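Local coordinates for phosphotriesterase homology protein (Escherichia coli, PDB 1BF6) that hydrolyses phosphorylated glyceryl acetates, and also aromatic acetates and propionates, using two zinc ions in each subunit, at residues 178-188 with 198-209. Sequence-based numbering, arbitrary orientation.
Sequences LSRVTVGHCDL and MIDLGAYVQFDT. With ZN (zinc ion), chain D.
Asp208 reaches His185 from the neighbouring strand's end: His185 ND1 donates to Asp208 OD1 over 2.6 Å, the oxygen being approached from above the carboxylate plane, which stands 62° from the ring. Asp208 OD2 takes the backbone N of His185 at 3.1 Å, on its syn side. At the ring's other nitrogen, His185 NE2 coordinates the zinc ion at 2.2 Å, a metal shared with His157 and Glu124; this bond and the one from ND1 to OD1 together fix the imidazole's rotation. As a second-shell residue, Asp208 would tend to make the imidazole a stronger donor.

Beside this pair, Asp187 OD2 offers its syn lone pair to Thr209 N (3.2 Å), while Thr209 OG1 donates to Asp187 OD1 at 2.7 Å. Asp187 CG lies between its backbone N and carbonyl carbon (chi1 65°), turning the carboxylate onto Thr209; Arg221 of helix 218-230 adds a salt bridge to Asp187 OD2. Replacing this aspartate by an alanine is likely to leave Thr209 N without its acceptor and Arg221 without this countercharge.

The backbones pack closely: the strand axes approach to 4.4 Å, Tyr204 N meets Val181 O nearly straight (174°), and Val183 N binds Tyr204 O. On one face, Met198 SD rests against both methyls of Val183, CG1 and CG2, each 3.9 Å away. The opposite end is looser and nearer solvent: Leu178 CD1 lies alongside exposed Leu201, touching its CB at 3.8 Å, and Gly202 closes helix 192-200 in a Schellman motif.

The two strands and this helix form one beta-alpha-beta unit of the TIM barrel, with strands 154-157 and 237-239 on the flanks and helix 164-173 packing against Val183 and Met198.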
loop_
_atom_site.group_PDB
_atom_site.type_symbol
_atom_site.label_atom_id
_atom_site.label_comp_id
_atom_site.label_asym_id
_atom_site.label_seq_id
_atom_site.Cartn_x
_atom_site.Cartn_y
_atom_site.Cartn_z
ATOM N N LEU A 178 12.080 8.357 9.206
ATOM C CA LEU A 178 11.118 7.253 9.288
ATOM C C LEU A 178 9.639 7.621 9.352
ATOM O O LEU A 178 8.777 6.772 9.074
ATOM C CB LEU A 178 11.502 6.253 10.385
ATOM C CG LEU A 178 12.873 5.571 10.235
ATOM C CD1 LEU A 178 13.084 4.542 11.329
ATOM C CD2 LEU A 178 13.007 4.928 8.865
ATOM N N SER A 179 9.340 8.881 9.670
ATOM C CA SER A 179 7.952 9.335 9.722
ATOM C C SER A 179 7.411 9.454 8.296
ATOM O O SER A 179 6.217 9.670 8.084
ATOM C CB SER A 179 7.839 10.681 10.451
ATOM O OG SER A 179 8.345 11.747 9.663
ATOM N N ARG A 180 8.307 9.316 7.318
ATOM C CA ARG A 180 7.929 9.396 5.910
ATOM C C ARG A 180 7.865 7.993 5.273
ATOM O O ARG A 180 7.750 7.853 4.054
ATOM C CB ARG A 180 8.900 10.312 5.159
ATOM C CG ARG A 180 9.007 11.727 5.762
ATOM C CD ARG A 180 7.652 12.461 5.745
ATOM N NE ARG A 180 7.192 12.739 4.386
ATOM C CZ ARG A 180 5.964 12.494 3.926
ATOM N NH1 ARG A 180 5.032 11.966 4.715
ATOM N NH2 ARG A 180 5.682 12.723 2.649
ATOM N N VAL A 181 7.904 6.971 6.126
ATOM C CA VAL A 181 7.836 5.568 5.708
ATOM C C VAL A 181 6.613 4.878 6.354
ATOM O O VAL A 181 6.311 5.097 7.531
ATOM C CB VAL A 181 9.105 4.794 6.163
ATOM C CG1 VAL A 181 9.012 3.318 5.771
ATOM C CG2 VAL A 181 10.363 5.428 5.557
ATOM N N THR A 182 5.911 4.067 5.570
ATOM C CA THR A 182 4.770 3.303 6.074
ATOM C C THR A 182 5.035 1.825 5.725
ATOM O O THR A 182 5.323 1.500 4.575
ATOM C CB THR A 182 3.424 3.819 5.511
ATOM O OG1 THR A 182 2.352 3.093 6.124
ATOM C CG2 THR A 182 3.342 3.686 3.993
ATOM N N VAL A 183 5.023 0.963 6.739
ATOM C CA VAL A 183 5.308 -0.468 6.575
ATOM C C VAL A 183 4.058 -1.297 6.238
ATOM O O VAL A 183 3.142 -1.422 7.056
ATOM C CB VAL A 183 5.988 -1.039 7.842
ATOM C CG1 VAL A 183 6.324 -2.511 7.658
ATOM C CG2 VAL A 183 7.261 -0.258 8.151
ATOM N N GLY A 184 4.054 -1.876 5.039
ATOM C CA GLY A 184 2.914 -2.660 4.583
ATOM C C GLY A 184 2.838 -4.080 5.103
ATOM O O GLY A 184 3.853 -4.693 5.441
ATOM N N HIS A 185 1.610 -4.601 5.174
ATOM C CA HIS A 185 1.331 -5.964 5.630
ATOM C C HIS A 185 1.841 -6.348 7.005
ATOM O O HIS A 185 2.468 -7.393 7.165
ATOM C CB HIS A 185 1.856 -6.988 4.622
ATOM C CG HIS A 185 1.659 -6.586 3.204
ATOM N ND1 HIS A 185 0.548 -5.928 2.732
ATOM C CD2 HIS A 185 2.500 -6.696 2.149
ATOM C CE1 HIS A 185 0.752 -5.652 1.459
ATOM N NE2 HIS A 185 1.924 -6.112 1.094
ATOM N N CYS A 186 1.566 -5.528 8.014
ATOM C CA CYS A 186 2.010 -5.858 9.365
ATOM C C CYS A 186 0.998 -6.754 10.070
ATOM O O CYS A 186 1.239 -7.204 11.190
ATOM C CB CYS A 186 2.191 -4.586 10.199
ATOM S SG CYS A 186 3.468 -3.464 9.602
ATOM N N ASP A 187 -0.095 -7.053 9.370
ATOM C CA ASP A 187 -1.203 -7.835 9.925
ATOM C C ASP A 187 -1.435 -9.247 9.343
ATOM O O ASP A 187 -2.573 -9.629 9.074
ATOM C CB ASP A 187 -2.489 -6.999 9.804
ATOM C CG ASP A 187 -2.888 -6.732 8.350
ATOM O OD1 ASP A 187 -2.017 -6.810 7.448
ATOM O OD2 ASP A 187 -4.082 -6.439 8.089
ATOM N N LEU A 188 -0.369 -10.024 9.173
ATOM C CA LEU A 188 -0.500 -11.391 8.656
ATOM C C LEU A 188 -0.114 -12.455 9.692
ATOM O O LEU A 188 -0.079 -13.649 9.401
ATOM C CB LEU A 188 0.288 -11.556 7.350
ATOM C CG LEU A 188 -0.378 -10.894 6.144
ATOM C CD1 LEU A 188 0.578 -10.781 4.960
ATOM C CD2 LEU A 188 -1.616 -11.680 5.772
ATOM N N MET A 198 8.350 -0.655 15.598
ATOM C CA MET A 198 8.328 0.150 14.380
ATOM C C MET A 198 7.734 1.521 14.645
ATOM O O MET A 198 8.272 2.538 14.195
ATOM C CB MET A 198 7.560 -0.557 13.253
ATOM C CG MET A 198 8.246 -1.818 12.752
ATOM S SD MET A 198 7.412 -2.563 11.352
ATOM C CE MET A 198 6.367 -3.726 12.172
ATOM N N ILE A 199 6.629 1.553 15.393
ATOM C CA ILE A 199 5.990 2.815 15.733
ATOM C C ILE A 199 6.934 3.650 16.629
ATOM O O ILE A 199 7.021 4.864 16.475
ATOM C CB ILE A 199 4.618 2.570 16.437
ATOM C CG1 ILE A 199 3.618 1.985 15.426
ATOM C CG2 ILE A 199 4.088 3.875 17.063
ATOM C CD1 ILE A 199 2.274 1.573 16.042
ATOM N N ASP A 200 7.669 2.981 17.514
ATOM C CA ASP A 200 8.604 3.655 18.404
ATOM C C ASP A 200 9.726 4.344 17.618
ATOM O O ASP A 200 10.226 5.384 18.032
ATOM C CB ASP A 200 9.187 2.675 19.418
ATOM C CG ASP A 200 9.906 3.382 20.554
ATOM O OD1 ASP A 200 9.234 4.132 21.289
ATOM O OD2 ASP A 200 11.135 3.201 20.699
ATOM N N LEU A 201 10.108 3.766 16.481
ATOM C CA LEU A 201 11.149 4.348 15.630
ATOM C C LEU A 201 10.589 5.532 14.836
ATOM O O LEU A 201 11.341 6.253 14.178
ATOM C CB LEU A 201 11.728 3.300 14.664
ATOM C CG LEU A 201 12.524 2.122 15.242
ATOM C CD1 LEU A 201 12.955 1.182 14.107
ATOM C CD2 LEU A 201 13.743 2.626 16.017
ATOM N N GLY A 202 9.265 5.696 14.861
ATOM C CA GLY A 202 8.624 6.800 14.165
ATOM C C GLY A 202 7.934 6.507 12.846
ATOM O O GLY A 202 7.431 7.416 12.190
ATOM N N ALA A 203 7.899 5.240 12.451
ATOM C CA ALA A 203 7.264 4.854 11.203
ATOM C C ALA A 203 5.752 4.609 11.363
ATOM O O ALA A 203 5.243 4.551 12.496
ATOM C CB ALA A 203 7.948 3.593 10.651
ATOM N N TYR A 204 5.036 4.600 10.234
ATOM C CA TYR A 204 3.599 4.282 10.223
ATOM C C TYR A 204 3.518 2.792 9.874
ATOM O O TYR A 204 4.431 2.240 9.232
ATOM C CB TYR A 204 2.844 5.067 9.163
ATOM C CG TYR A 204 2.543 6.498 9.535
ATOM C CD1 TYR A 204 3.547 7.464 9.532
ATOM C CD2 TYR A 204 1.236 6.899 9.842
ATOM C CE1 TYR A 204 3.266 8.795 9.820
ATOM C CE2 TYR A 204 0.934 8.233 10.130
ATOM C CZ TYR A 204 1.961 9.179 10.117
ATOM O OH TYR A 204 1.690 10.501 10.392
ATOM N N VAL A 205 2.469 2.130 10.355
ATOM C CA VAL A 205 2.252 0.706 10.096
ATOM C C VAL A 205 0.882 0.505 9.439
ATOM O O VAL A 205 -0.040 1.308 9.633
ATOM C CB VAL A 205 2.352 -0.151 11.384
ATOM C CG1 VAL A 205 3.791 -0.145 11.917
ATOM C CG2 VAL A 205 1.367 0.363 12.457
ATOM N N GLN A 206 0.766 -0.552 8.638
ATOM C CA GLN A 206 -0.480 -0.835 7.950
ATOM C C GLN A 206 -1.083 -2.212 8.183
ATOM O O GLN A 206 -0.378 -3.217 8.239
ATOM C CB GLN A 206 -0.313 -0.623 6.454
ATOM C CG GLN A 206 -0.143 0.819 6.084
ATOM C CD GLN A 206 0.200 1.027 4.637
ATOM O OE1 GLN A 206 0.214 0.082 3.820
ATOM N NE2 GLN A 206 0.507 2.270 4.302
ATOM N N PHE A 207 -2.394 -2.209 8.433
ATOM C CA PHE A 207 -3.183 -3.424 8.588
ATOM C C PHE A 207 -3.921 -3.349 7.253
ATOM O O PHE A 207 -5.027 -2.794 7.155
ATOM C CB PHE A 207 -4.162 -3.318 9.776
ATOM C CG PHE A 207 -3.513 -3.509 11.135
ATOM C CD1 PHE A 207 -2.432 -2.713 11.542
ATOM C CD2 PHE A 207 -3.988 -4.481 12.019
ATOM C CE1 PHE A 207 -1.838 -2.891 12.803
ATOM C CE2 PHE A 207 -3.402 -4.665 13.277
ATOM C CZ PHE A 207 -2.321 -3.867 13.672
ATOM N N ASP A 208 -3.254 -3.831 6.205
ATOM C CA ASP A 208 -3.785 -3.769 4.837
ATOM C C ASP A 208 -4.159 -5.093 4.165
ATOM O O ASP A 208 -4.324 -5.129 2.940
ATOM C CB ASP A 208 -2.806 -3.013 3.922
ATOM C CG ASP A 208 -1.382 -3.545 4.015
ATOM O OD1 ASP A 208 -1.196 -4.738 4.326
ATOM O OD2 ASP A 208 -0.438 -2.747 3.811
ATOM N N THR A 209 -4.248 -6.166 4.944
ATOM C CA THR A 209 -4.635 -7.466 4.396
ATOM C C THR A 209 -5.997 -7.884 4.991
ATOM O O THR A 209 -6.310 -9.077 5.122
ATOM C CB THR A 209 -3.564 -8.550 4.651
ATOM O OG1 THR A 209 -3.325 -8.694 6.056
ATOM C CG2 THR A 209 -2.239 -8.186 3.942
HETATM ZN ZN ZN D . 2.454 -6.218 -1.015
#